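Local atomic coordinates of BIFUNCTIONAL PROTEIN Proline utilization A (PutA) (Corynebacterium freiburgense, PDB entry 5UX5), a protein that oxidises proline to glutamate in two steps, pairing an FAD-dependent proline dehydrogenase with an NAD-dependent aldehyde dehydrogenase in one polypeptide that probably channels the intermediate. Residues A[981-987]-A[1000-1004]; A[941-945]-A[989-993]; A[1016-1020]-A[1040-1045]. One frame throughout, in Å; residues are numbered along the deposited sequence.

Contact 1 (A[981-987]-A[1000-1004])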
ATOM      1  N   GLY A 981     -35.510 -27.331  11.730  1.00 37.03           N
ATOM      2  CA  GLY A 981     -35.903 -28.670  11.342  1.00 31.08           C
ATOM      3  C   GLY A 981     -35.621 -29.660  12.447  1.00 35.00           C
ATOM      4  O   GLY A 981     -34.952 -29.361  13.436  1.00 41.35           O
ATOM      5  N   ASP A 982     -36.132 -30.875  12.255  1.00 45.14           N
ATOM      6  CA  ASP A 982     -35.976 -31.932  13.255  1.00 54.35           C
ATOM      7  C   ASP A 982     -35.413 -33.176  12.597  1.00 46.67           C
ATOM      8  O   ASP A 982     -36.043 -33.759  11.706  1.00 48.57           O
ATOM      9  CB  ASP A 982     -37.294 -32.237  13.976  1.00 61.14           C
ATOM     10  CG  ASP A 982     -37.767 -31.065  14.848  1.00 74.43           C
ATOM     11  OD1 ASP A 982     -36.947 -30.459  15.593  1.00 68.81           O
ATOM     12  OD2 ASP A 982     -38.969 -30.735  14.770  1.00 85.54           O
ATOM     13  N   ASP A 983     -34.216 -33.561  13.029  1.00 39.14           N
ATOM     14  CA  ASP A 983     -33.554 -34.769  12.569  1.00 35.24           C
ATOM     15  C   ASP A 983     -32.400 -35.047  13.509  1.00 43.21           C
ATOM     16  O   ASP A 983     -31.378 -34.357  13.452  1.00 51.61           O
ATOM     17  CB  ASP A 983     -33.080 -34.619  11.132  1.00 40.91           C
ATOM     18  CG  ASP A 983     -32.483 -35.891  10.590  1.00 47.11           C
ATOM     19  OD1 ASP A 983     -31.528 -36.425  11.194  1.00 51.20           O
ATOM     20  OD2 ASP A 983     -32.977 -36.367   9.558  1.00 52.83           O
ATOM     21  N   GLU A 984     -32.558 -36.043  14.386  1.00 47.40           N
ATOM     22  CA  GLU A 984     -31.592 -36.223  15.463  1.00 46.16           C
ATOM     23  C   GLU A 984     -30.195 -36.517  14.927  1.00 46.37           C
ATOM     24  O   GLU A 984     -29.200 -35.964  15.418  1.00 40.84           O
ATOM     25  CB  GLU A 984     -32.042 -37.329  16.404  1.00 41.22           C
ATOM     26  CG  GLU A 984     -31.383 -37.235  17.764  1.00 54.34           C
ATOM     27  CD  GLU A 984     -31.349 -38.574  18.505  1.00 62.19           C
ATOM     28  OE1 GLU A 984     -32.223 -39.446  18.232  1.00 52.96           O
ATOM     29  OE2 GLU A 984     -30.431 -38.744  19.354  1.00 62.61           O
ATOM     30  N   GLU A 985     -30.097 -37.357  13.902  1.00 43.92           N
ATOM     31  CA  GLU A 985     -28.773 -37.715  13.422  1.00 39.64           C
ATOM     32  C   GLU A 985     -28.054 -36.490  12.874  1.00 35.33           C
ATOM     33  O   GLU A 985     -26.907 -36.229  13.241  1.00 38.90           O
ATOM     34  CB  GLU A 985     -28.859 -38.830  12.381  1.00 33.03           C
ATOM     35  CG  GLU A 985     -27.563 -39.000  11.653  1.00 41.15           C
ATOM     36  CD  GLU A 985     -27.458 -40.300  10.877  1.00 52.99           C
ATOM     37  OE1 GLU A 985     -28.326 -40.589  10.022  1.00 54.75           O
ATOM     38  OE2 GLU A 985     -26.475 -41.026  11.122  1.00 56.52           O
ATOM     39  N   GLN A 986     -28.724 -35.707  12.014  1.00 30.25           N
ATOM     40  CA  GLN A 986     -28.089 -34.510  11.460  1.00 34.25           C
ATOM     41  C   GLN A 986     -27.814 -33.484  12.551  1.00 39.72           C
ATOM     42  O   GLN A 986     -26.754 -32.847  12.559  1.00 42.12           O
ATOM     43  CB  GLN A 986     -28.950 -33.895  10.354  1.00 28.68           C
ATOM     44  CG  GLN A 986     -29.143 -34.806   9.154  1.00 29.42           C
ATOM     45  CD  GLN A 986     -30.201 -34.313   8.175  1.00 39.32           C
ATOM     46  OE1 GLN A 986     -30.581 -33.145   8.182  1.00 47.53           O
ATOM     47  NE2 GLN A 986     -30.687 -35.211   7.329  1.00 33.00           N
ATOM     48  N   PHE A 987     -28.741 -33.328  13.500  1.00 40.99           N
ATOM     49  CA  PHE A 987     -28.449 -32.461  14.632  1.00 40.40           C
ATOM     50  C   PHE A 987     -27.205 -32.910  15.400  1.00 46.09           C
ATOM     51  O   PHE A 987     -26.492 -32.076  15.960  1.00 45.09           O
ATOM     52  CB  PHE A 987     -29.646 -32.367  15.568  1.00 32.15           C
ATOM     53  CG  PHE A 987     -29.588 -31.175  16.468  1.00 32.63           C
ATOM     54  CD1 PHE A 987     -30.002 -29.926  16.010  1.00 42.86           C
ATOM     55  CD2 PHE A 987     -29.076 -31.275  17.750  1.00 33.64           C
ATOM     56  CE1 PHE A 987     -29.928 -28.798  16.823  1.00 41.01           C
ATOM     57  CE2 PHE A 987     -28.998 -30.144  18.580  1.00 38.30           C
ATOM     58  CZ  PHE A 987     -29.425 -28.905  18.111  1.00 38.36           C
ATOM     59  N   GLU A1000     -22.370 -22.171  19.607  1.00 34.47           N
ATOM     60  CA  GLU A1000     -23.606 -22.482  20.301  1.00 33.44           C
ATOM     61  C   GLU A1000     -24.658 -22.772  19.250  1.00 34.15           C
ATOM     62  O   GLU A1000     -24.776 -22.024  18.278  1.00 39.01           O
ATOM     63  CB  GLU A1000     -24.032 -21.320  21.188  1.00 34.50           C
ATOM     64  CG  GLU A1000     -25.302 -21.533  21.968  1.00 51.73           C
ATOM     65  CD  GLU A1000     -25.897 -20.243  22.541  1.00 55.21           C
ATOM     66  OE1 GLU A1000     -26.761 -20.356  23.435  1.00 60.38           O
ATOM     67  OE2 GLU A1000     -25.517 -19.128  22.112  1.00 56.04           O
ATOM     68  N   LEU A1001     -25.349 -23.902  19.392  1.00 37.85           N
ATOM     69  CA  LEU A1001     -26.494 -24.235  18.554  1.00 32.68           C
ATOM     70  C   LEU A1001     -27.769 -23.746  19.237  1.00 34.45           C
ATOM     71  O   LEU A1001     -27.939 -23.944  20.444  1.00 35.38           O
ATOM     72  CB  LEU A1001     -26.560 -25.734  18.318  1.00 32.57           C
ATOM     73  CG  LEU A1001     -25.300 -26.271  17.686  1.00 31.66           C
ATOM     74  CD1 LEU A1001     -25.356 -27.768  17.550  1.00 36.62           C
ATOM     75  CD2 LEU A1001     -25.189 -25.662  16.352  1.00 30.38           C
ATOM     76  N   ARG A1002     -28.631 -23.063  18.485  1.00 35.16           N
ATOM     77  CA  ARG A1002     -29.945 -22.637  18.966  1.00 39.54           C
ATOM     78  C   ARG A1002     -31.005 -23.161  18.014  1.00 44.26           C
ATOM     79  O   ARG A1002     -30.956 -22.858  16.814  1.00 45.95           O
ATOM     80  CB  ARG A1002     -30.061 -21.114  19.081  1.00 34.77           C
ATOM     81  CG  ARG A1002     -29.328 -20.512  20.223  1.00 35.64           C
ATOM     82  CD  ARG A1002     -29.623 -19.028  20.310  1.00 46.25           C
ATOM     83  NE  ARG A1002     -28.596 -18.314  21.064  1.00 54.01           N
ATOM     84  CZ  ARG A1002     -28.353 -17.015  20.938  1.00 56.33           C
ATOM     85  NH1 ARG A1002     -29.074 -16.300  20.085  1.00 65.23           N
ATOM     86  NH2 ARG A1002     -27.393 -16.430  21.650  1.00 48.50           N
ATOM     87  N   LYS A1003     -31.935 -23.972  18.541  1.00 41.78           N
ATOM     88  CA  LYS A1003     -33.066 -24.446  17.753  1.00 45.97           C
ATOM     89  C   LYS A1003     -34.026 -23.293  17.506  1.00 46.94           C
ATOM     90  O   LYS A1003     -34.182 -22.410  18.349  1.00 52.29           O
ATOM     91  CB  LYS A1003     -33.780 -25.607  18.450  1.00 51.20           C
ATOM     92  CG  LYS A1003     -33.429 -26.981  17.842  1.00 56.92           C
ATOM     93  CD  LYS A1003     -33.951 -28.132  18.687  1.00 66.96           C
ATOM     94  CE  LYS A1003     -33.434 -29.483  18.194  1.00 70.41           C
ATOM     95  NZ  LYS A1003     -33.961 -29.855  16.843  1.00 69.06           N
ATOM     96  N   LEU A1004     -34.599 -23.253  16.307  1.00 49.13           N
ATOM     97  CA  LEU A1004     -35.370 -22.109  15.845  1.00 48.07           C
ATOM     98  C   LEU A1004     -36.672 -22.600  15.237  1.00 60.42           C
ATOM     99  O   LEU A1004     -36.664 -23.528  14.422  1.00 60.02           O
ATOM    100  CB  LEU A1004     -34.589 -21.305  14.812  1.00 41.79           C
ATOM    101  CG  LEU A1004     -35.207 -20.014  14.274  1.00 36.76           C
ATOM    102  CD1 LEU A1004     -34.980 -18.823  15.204  1.00 34.45           C
ATOM    103  CD2 LEU A1004     -34.633 -19.760  12.916  1.00 32.29           C
TER

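Contact 2 (A[941-945]-A[989-993])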
ATOM      1  N   ALA A 941     -18.268 -38.278   9.648  1.00 37.90           N
ATOM      2  CA  ALA A 941     -18.197 -36.831   9.830  1.00 32.20           C
ATOM      3  C   ALA A 941     -17.243 -36.453  10.954  1.00 37.06           C
ATOM      4  O   ALA A 941     -16.636 -35.373  10.907  1.00 37.89           O
ATOM      5  CB  ALA A 941     -19.583 -36.250  10.110  1.00 28.33           C
ATOM      6  N   ALA A 942     -17.142 -37.281  12.000  1.00 34.89           N
ATOM      7  CA  ALA A 942     -16.179 -36.991  13.058  1.00 40.72           C
ATOM      8  C   ALA A 942     -14.751 -37.040  12.536  1.00 41.14           C
ATOM      9  O   ALA A 942     -13.913 -36.218  12.924  1.00 42.28           O
ATOM     10  CB  ALA A 942     -16.331 -37.965  14.220  1.00 32.23           C
ATOM     11  N   ALA A 943     -14.448 -38.023  11.687  1.00 33.67           N
ATOM     12  CA  ALA A 943     -13.082 -38.193  11.205  1.00 32.31           C
ATOM     13  C   ALA A 943     -12.706 -37.107  10.221  1.00 33.71           C
ATOM     14  O   ALA A 943     -11.585 -36.583  10.264  1.00 29.48           O
ATOM     15  CB  ALA A 943     -12.908 -39.568  10.555  1.00 31.37           C
ATOM     16  N   LEU A 944     -13.628 -36.782   9.312  1.00 29.60           N
ATOM     17  CA  LEU A 944     -13.351 -35.782   8.294  1.00 34.34           C
ATOM     18  C   LEU A 944     -13.217 -34.386   8.898  1.00 44.56           C
ATOM     19  O   LEU A 944     -12.458 -33.559   8.373  1.00 41.40           O
ATOM     20  CB  LEU A 944     -14.445 -35.832   7.220  1.00 28.12           C
ATOM     21  CG  LEU A 944     -14.452 -37.158   6.438  1.00 27.45           C
ATOM     22  CD1 LEU A 944     -15.539 -37.218   5.401  1.00 26.94           C
ATOM     23  CD2 LEU A 944     -13.133 -37.408   5.792  1.00 27.57           C
ATOM     24  N   ASP A 945     -13.939 -34.107   9.994  1.00 41.50           N
ATOM     25  CA  ASP A 945     -13.723 -32.869  10.734  1.00 33.31           C
ATOM     26  C   ASP A 945     -12.299 -32.802  11.263  1.00 38.09           C
ATOM     27  O   ASP A 945     -11.620 -31.778  11.140  1.00 44.57           O
ATOM     28  CB  ASP A 945     -14.733 -32.744  11.877  1.00 34.14           C
ATOM     29  CG  ASP A 945     -16.150 -32.401  11.389  1.00 39.22           C
ATOM     30  OD1 ASP A 945     -16.317 -32.049  10.201  1.00 39.40           O
ATOM     31  OD2 ASP A 945     -17.109 -32.472  12.198  1.00 34.04           O
ATOM     32  N   ARG A 989     -24.641 -34.461  13.983  1.00 33.80           N
ATOM     33  CA  ARG A 989     -23.543 -34.049  13.124  1.00 39.57           C
ATOM     34  C   ARG A 989     -23.180 -32.591  13.374  1.00 38.83           C
ATOM     35  O   ARG A 989     -22.005 -32.225  13.292  1.00 38.77           O
ATOM     36  CB  ARG A 989     -23.899 -34.256  11.650  1.00 36.14           C
ATOM     37  CG  ARG A 989     -22.687 -34.200  10.756  1.00 30.37           C
ATOM     38  CD  ARG A 989     -22.311 -32.762  10.325  1.00 27.09           C
ATOM     39  NE  ARG A 989     -21.064 -32.762   9.573  1.00 26.55           N
ATOM     40  CZ  ARG A 989     -19.867 -32.655  10.132  1.00 26.74           C
ATOM     41  NH1 ARG A 989     -19.741 -32.511  11.436  1.00 27.46           N
ATOM     42  NH2 ARG A 989     -18.796 -32.705   9.386  1.00 28.89           N
ATOM     43  N   LEU A 990     -24.186 -31.733  13.613  1.00 36.09           N
ATOM     44  CA  LEU A 990     -23.911 -30.344  13.968  1.00 32.88           C
ATOM     45  C   LEU A 990     -23.347 -30.207  15.385  1.00 35.78           C
ATOM     46  O   LEU A 990     -22.594 -29.270  15.658  1.00 45.57           O
ATOM     47  CB  LEU A 990     -25.171 -29.483  13.801  1.00 31.99           C
ATOM     48  CG  LEU A 990     -25.859 -29.316  12.427  1.00 28.09           C
ATOM     49  CD1 LEU A 990     -26.873 -28.234  12.474  1.00 28.21           C
ATOM     50  CD2 LEU A 990     -24.892 -29.046  11.316  1.00 27.08           C
ATOM     51  N   LYS A 991     -23.678 -31.116  16.302  1.00 44.49           N
ATOM     52  CA  LYS A 991     -23.097 -31.025  17.643  1.00 48.21           C
ATOM     53  C   LYS A 991     -21.605 -31.371  17.606  1.00 49.85           C
ATOM     54  O   LYS A 991     -20.801 -30.752  18.311  1.00 48.47           O
ATOM     55  CB  LYS A 991     -23.879 -31.918  18.624  1.00 33.43           C
ATOM     56  N   LEU A 992     -21.230 -32.359  16.782  1.00 45.08           N
ATOM     57  CA  LEU A 992     -19.827 -32.669  16.510  1.00 36.40           C
ATOM     58  C   LEU A 992     -19.055 -31.444  16.039  1.00 31.79           C
ATOM     59  O   LEU A 992     -17.942 -31.183  16.503  1.00 37.21           O
ATOM     60  CB  LEU A 992     -19.719 -33.776  15.459  1.00 35.10           C
ATOM     61  CG  LEU A 992     -19.720 -35.239  15.887  1.00 35.78           C
ATOM     62  CD1 LEU A 992     -19.765 -36.129  14.646  1.00 31.34           C
ATOM     63  CD2 LEU A 992     -18.456 -35.484  16.681  1.00 32.72           C
ATOM     64  N   ALA A 993     -19.579 -30.754  15.027  1.00 30.64           N
ATOM     65  CA  ALA A 993     -18.957 -29.522  14.544  1.00 31.70           C
ATOM     66  C   ALA A 993     -18.891 -28.466  15.640  1.00 36.57           C
ATOM     67  O   ALA A 993     -17.875 -27.781  15.787  1.00 47.06           O
ATOM     68  CB  ALA A 993     -19.721 -28.978  13.345  1.00 27.57           C
TER

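Contact 3 (A[1016-1020]-A[1040-1045])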
ATOM      1  N   ILE A1016     -28.443 -19.661   9.602  1.00 32.73           N
ATOM      2  CA  ILE A1016     -29.493 -20.602   9.977  1.00 33.11           C
ATOM      3  C   ILE A1016     -29.262 -21.876   9.188  1.00 35.12           C
ATOM      4  O   ILE A1016     -29.288 -21.848   7.951  1.00 34.76           O
ATOM      5  CB  ILE A1016     -30.893 -20.033   9.715  1.00 30.38           C
ATOM      6  CG1 ILE A1016     -31.094 -18.749  10.500  1.00 31.70           C
ATOM      7  CG2 ILE A1016     -31.914 -20.973  10.129  1.00 28.77           C
ATOM      8  CD1 ILE A1016     -32.038 -17.795   9.811  1.00 34.68           C
ATOM      9  N   ARG A1017     -28.973 -22.978   9.900  1.00 31.32           N
ATOM     10  CA  ARG A1017     -28.729 -24.273   9.264  1.00 36.02           C
ATOM     11  C   ARG A1017     -30.028 -25.070   9.187  1.00 35.02           C
ATOM     12  O   ARG A1017     -30.739 -25.213  10.188  1.00 42.46           O
ATOM     13  CB  ARG A1017     -27.674 -25.076  10.024  1.00 41.17           C
ATOM     14  CG  ARG A1017     -27.120 -26.274   9.259  1.00 42.06           C
ATOM     15  CD  ARG A1017     -26.333 -25.809   8.049  1.00 35.60           C
ATOM     16  NE  ARG A1017     -25.642 -26.891   7.336  1.00 30.78           N
ATOM     17  CZ  ARG A1017     -26.127 -27.543   6.281  1.00 27.94           C
ATOM     18  NH1 ARG A1017     -27.323 -27.259   5.788  1.00 24.69           N
ATOM     19  NH2 ARG A1017     -25.402 -28.495   5.713  1.00 29.87           N
ATOM     20  N   ALA A1018     -30.326 -25.592   7.997  1.00 30.12           N
ATOM     21  CA  ALA A1018     -31.515 -26.398   7.762  1.00 27.02           C
ATOM     22  C   ALA A1018     -31.169 -27.870   7.925  1.00 35.01           C
ATOM     23  O   ALA A1018     -30.211 -28.366   7.313  1.00 34.63           O
ATOM     24  CB  ALA A1018     -32.072 -26.168   6.363  1.00 26.65           C
ATOM     25  N   ILE A1019     -31.937 -28.566   8.763  1.00 38.41           N
ATOM     26  CA  ILE A1019     -31.784 -30.005   8.899  1.00 35.09           C
ATOM     27  C   ILE A1019     -33.127 -30.675   8.648  1.00 36.75           C
ATOM     28  O   ILE A1019     -34.190 -30.118   8.944  1.00 41.71           O
ATOM     29  CB  ILE A1019     -31.209 -30.391  10.283  1.00 36.82           C
ATOM     30  CG1 ILE A1019     -32.205 -30.120  11.417  1.00 34.98           C
ATOM     31  CG2 ILE A1019     -29.897 -29.666  10.539  1.00 28.14           C
ATOM     32  CD1 ILE A1019     -31.765 -30.714  12.719  1.00 30.67           C
ATOM     33  N   GLY A1020     -33.079 -31.892   8.108  1.00 39.36           N
ATOM     34  CA  GLY A1020     -34.284 -32.674   7.915  1.00 37.06           C
ATOM     35  C   GLY A1020     -34.784 -32.630   6.482  1.00 45.06           C
ATOM     36  O   GLY A1020     -34.179 -32.029   5.587  1.00 56.96           O
ATOM     37  N   ILE A1040     -28.853 -21.676   5.407  1.00 25.04           N
ATOM     38  CA  ILE A1040     -27.995 -22.688   4.791  1.00 29.56           C
ATOM     39  C   ILE A1040     -28.840 -23.952   4.622  1.00 38.40           C
ATOM     40  O   ILE A1040     -29.097 -24.688   5.584  1.00 35.56           O
ATOM     41  CB  ILE A1040     -26.750 -22.934   5.644  1.00 28.32           C
ATOM     42  CG1 ILE A1040     -26.029 -21.590   5.880  1.00 32.45           C
ATOM     43  CG2 ILE A1040     -25.870 -23.989   5.030  1.00 23.71           C
ATOM     44  CD1 ILE A1040     -25.061 -21.570   7.074  1.00 24.21           C
ATOM     45  N   ASP A1041     -29.309 -24.198   3.399  1.00 27.87           N
ATOM     46  CA  ASP A1041     -30.375 -25.175   3.219  1.00 34.65           C
ATOM     47  C   ASP A1041     -29.966 -26.365   2.353  1.00 39.75           C
ATOM     48  O   ASP A1041     -30.842 -27.126   1.909  1.00 41.74           O
ATOM     49  CB  ASP A1041     -31.643 -24.510   2.655  1.00 27.31           C
ATOM     50  CG  ASP A1041     -31.431 -23.845   1.294  1.00 34.64           C
ATOM     51  OD1 ASP A1041     -30.415 -24.108   0.594  1.00 45.36           O
ATOM     52  OD2 ASP A1041     -32.344 -23.093   0.897  1.00 35.84           O
ATOM     53  N   GLY A1042     -28.682 -26.543   2.088  1.00 35.85           N
ATOM     54  CA  GLY A1042     -28.223 -27.744   1.429  1.00 37.00           C
ATOM     55  C   GLY A1042     -28.173 -28.916   2.382  1.00 40.06           C
ATOM     56  O   GLY A1042     -28.313 -28.776   3.616  1.00 47.88           O
ATOM     57  N   PRO A1043     -27.925 -30.106   1.824  1.00 31.11           N
ATOM     58  CA  PRO A1043     -27.781 -31.304   2.671  1.00 30.27           C
ATOM     59  C   PRO A1043     -26.621 -31.159   3.641  1.00 35.63           C
ATOM     60  O   PRO A1043     -25.615 -30.508   3.357  1.00 45.72           O
ATOM     61  CB  PRO A1043     -27.520 -32.441   1.674  1.00 26.83           C
ATOM     62  CG  PRO A1043     -27.272 -31.785   0.336  1.00 33.15           C
ATOM     63  CD  PRO A1043     -27.356 -30.288   0.485  1.00 32.99           C
ATOM     64  N   VAL A1044     -26.782 -31.765   4.809  1.00 31.98           N
ATOM     65  CA  VAL A1044     -25.712 -31.798   5.796  1.00 33.50           C
ATOM     66  C   VAL A1044     -24.631 -32.748   5.311  1.00 41.18           C
ATOM     67  O   VAL A1044     -24.889 -33.934   5.075  1.00 50.00           O
ATOM     68  CB  VAL A1044     -26.251 -32.220   7.168  1.00 32.13           C
ATOM     69  CG1 VAL A1044     -25.147 -32.204   8.174  1.00 34.69           C
ATOM     70  CG2 VAL A1044     -27.348 -31.268   7.594  1.00 30.39           C
ATOM     71  N   LEU A1045     -23.410 -32.239   5.173  1.00 39.17           N
ATOM     72  CA  LEU A1045     -22.318 -33.033   4.622  1.00 35.08           C
ATOM     73  C   LEU A1045     -21.500 -33.683   5.720  1.00 36.90           C
ATOM     74  O   LEU A1045     -21.200 -33.068   6.752  1.00 38.80           O
ATOM     75  CB  LEU A1045     -21.390 -32.201   3.752  1.00 27.84           C
ATOM     76  CG  LEU A1045     -22.092 -31.539   2.589  1.00 28.15           C
ATOM     77  CD1 LEU A1045     -21.058 -30.879   1.673  1.00 31.28           C
ATOM     78  CD2 LEU A1045     -22.963 -32.515   1.855  1.00 23.79           C
TER

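Contact 1 (A[981-987]-A[1000-1004])
Lys1003 lays the end of its aliphatic chain over one face of the Phe987 ring: its CE sits 4.1 Å from the ring centroid, 20° off the normal, a CH-pi contact whose closest atom is Phe987 CE1, 3.8 Å from Lys1003 CE. The ammonium follows farther out, with NZ 4.5 Å from the Phe987 centroid in an off-centre cation-pi contact. From there it reaches the carboxylate of Asp982, where Lys1003 NZ and Asp982 OD1 form a salt bridge at 3.3 Å, weak as a hydrogen bond, with the carbonyl Gly981 O also 3.6 Å from NZ. Phe987 approaches Leu1001, its CZ lying 4.3 Å from Leu1001 CD1. Leu1001 and Lys1003, two residues apart on strand 1000-1003, both send their CA-to-CB bonds toward the helix, while Arg1002 between them points away and pairs weakly with Glu1000. Helix and second strand thus meet, at the protein surface, in a beta-alpha-beta crossover of a Rossmann-like sheet: strand 965-980 leads through Gly981-Asp983 into helix 984-997, which returns to strand 1000-1003, parallel to the first and beside it. At the turn into the helix, Gly981 adopts backbone angles (phi 114°, psi 170°) at which a CB would be jammed against the preceding carbonyl. Two residues later Asp983 is the N-cap, its OD1 accepting from Gln986 N at 3.0 Å, and the first helical turn closes with Phe987 N to Asp983 O at 2.8 Å. The Phe987 side chain also rests on Val979 of the first strand and on Ile1019.

Contact 2 (A[941-945]-A[989-993])
Two nearly parallel helical segments, 941-945 and 989-993, pass each other with axes 10.1 Å apart at a crossing angle of -25°. Arg989 leaves its backbone sideways and turns twice on its way across: chi1 is t, chi2 lies at -86° and chi4 at -89°, with a t chi3 between. The kinks bring the guanidinium end-on to Asp945, which points toward the neighbouring helix with an m chi1 and a chi2 near zero (-11°). The result is a bidentate salt bridge of two short, nearly straight hydrogen bonds, Arg989 NH2 to Asp945 OD1 and Arg989 NH1 to Asp945 OD2, both 2.7 Å. Ala941, one turn before Asp945, sets its methyl flat on one face of the guanidinium, with Ala941 CB 3.6 Å from Arg989 CZ; so small a side chain leaves room for the charged group between the helices. Leu992 (chi1 -88°, at the edge of the m well, chi2 t) fills the next gap with its CD1 3.9 Å from Ala942 CB and is also covered by Tyr929 and Leu932 of helix 927-932. Arg989 NE donates to Leu1045 O and NH2 weakly to Ala1046 O, so the donors of the guanidinium are used in more than one direction, with Asp945 balancing the charge. A buried arginine-aspartate bridge among alanines and a leucine thus joins helix 936-953, in near-parallel helix packing, to the crossover helix 984-997 of the Rossmann-like beta-alpha-beta unit.

Contact 3 (A[1016-1020]-A[1040-1045])
Arg1017 and Ile1040, the two residues with the largest areas buried here, face each other across a parallel beta bridge, their CA atoms 4.8 Å apart and their side chains on the same face of the sheet. The backbone pairing brackets Arg1017: Ile1040 N donates to Ile1016 O at 2.6 Å, and Ile1040 O accepts from Ala1018 N at 2.9 Å. It adds 1038-1040 as the edge strand beside 1015-1018, which pairs with 965-980 on its other side, in the parallel Rossmann-like part of the sheet. Beyond the bridge, 1041-1045 leaves the strand and turns round the end of Arg1017. That side chain runs along Ile1040, its CD 3.6 Å from Ile1040 CG2, and its guanidinium donates to three carbonyls. Arg1017 NH1 bonds Ile1040 O at 3.1 Å and Gly1042 O at 2.8 Å; Arg1017 NH2 bonds Pro1043 O at 3.1 Å. Ile1040 O therefore serves both strand and side chain. Val1044, third in buried area, closes the other side: its CG2 lies over the guanidinium face opposite Ile1040 CG2, 3.9 Å from Arg1017 NH2, and it also meets Ile1019, CG2 to CG2 at 4.2 Å. Ala1018 CB packs on Asp1041 CA at 3.7 Å. The positive charge itself is met by Glu1051 of helix 1048-1051, in a salt bridge with Arg1017 NH2. The Arg1017 donors thus occupy the carbonyls of Gly1042 and Pro1043 after strand pairing has ended, consistent with the guanidinium holding the irregular loop against the strand.

Following the chain, helix 936-953 supplies 941-945 before strand 965-980 begins, and contact 2 closes that 43-residue excursion when helix 984-997 arrives. Contact 1 opens at Gly981, just before this helix and within the contact 2 loop, and closes on strand 1000-1003, after contact 2 has closed, so the two cross; they touch where Leu1001 CD1 lies 3.7 Å from Leu990 O. Contact 3 follows in series, closing the loop through helix 1026-1035. It is tied back to contact 1 by a probable hydrogen bond between Gln986 OE1 and Gly1020 N at 2.8 Å, and to contact 2 by Leu990 CD1 packing 3.8 Å from Arg1017 CG. Helix 984-997 thus connects the strands, the late loop and helix 936-953.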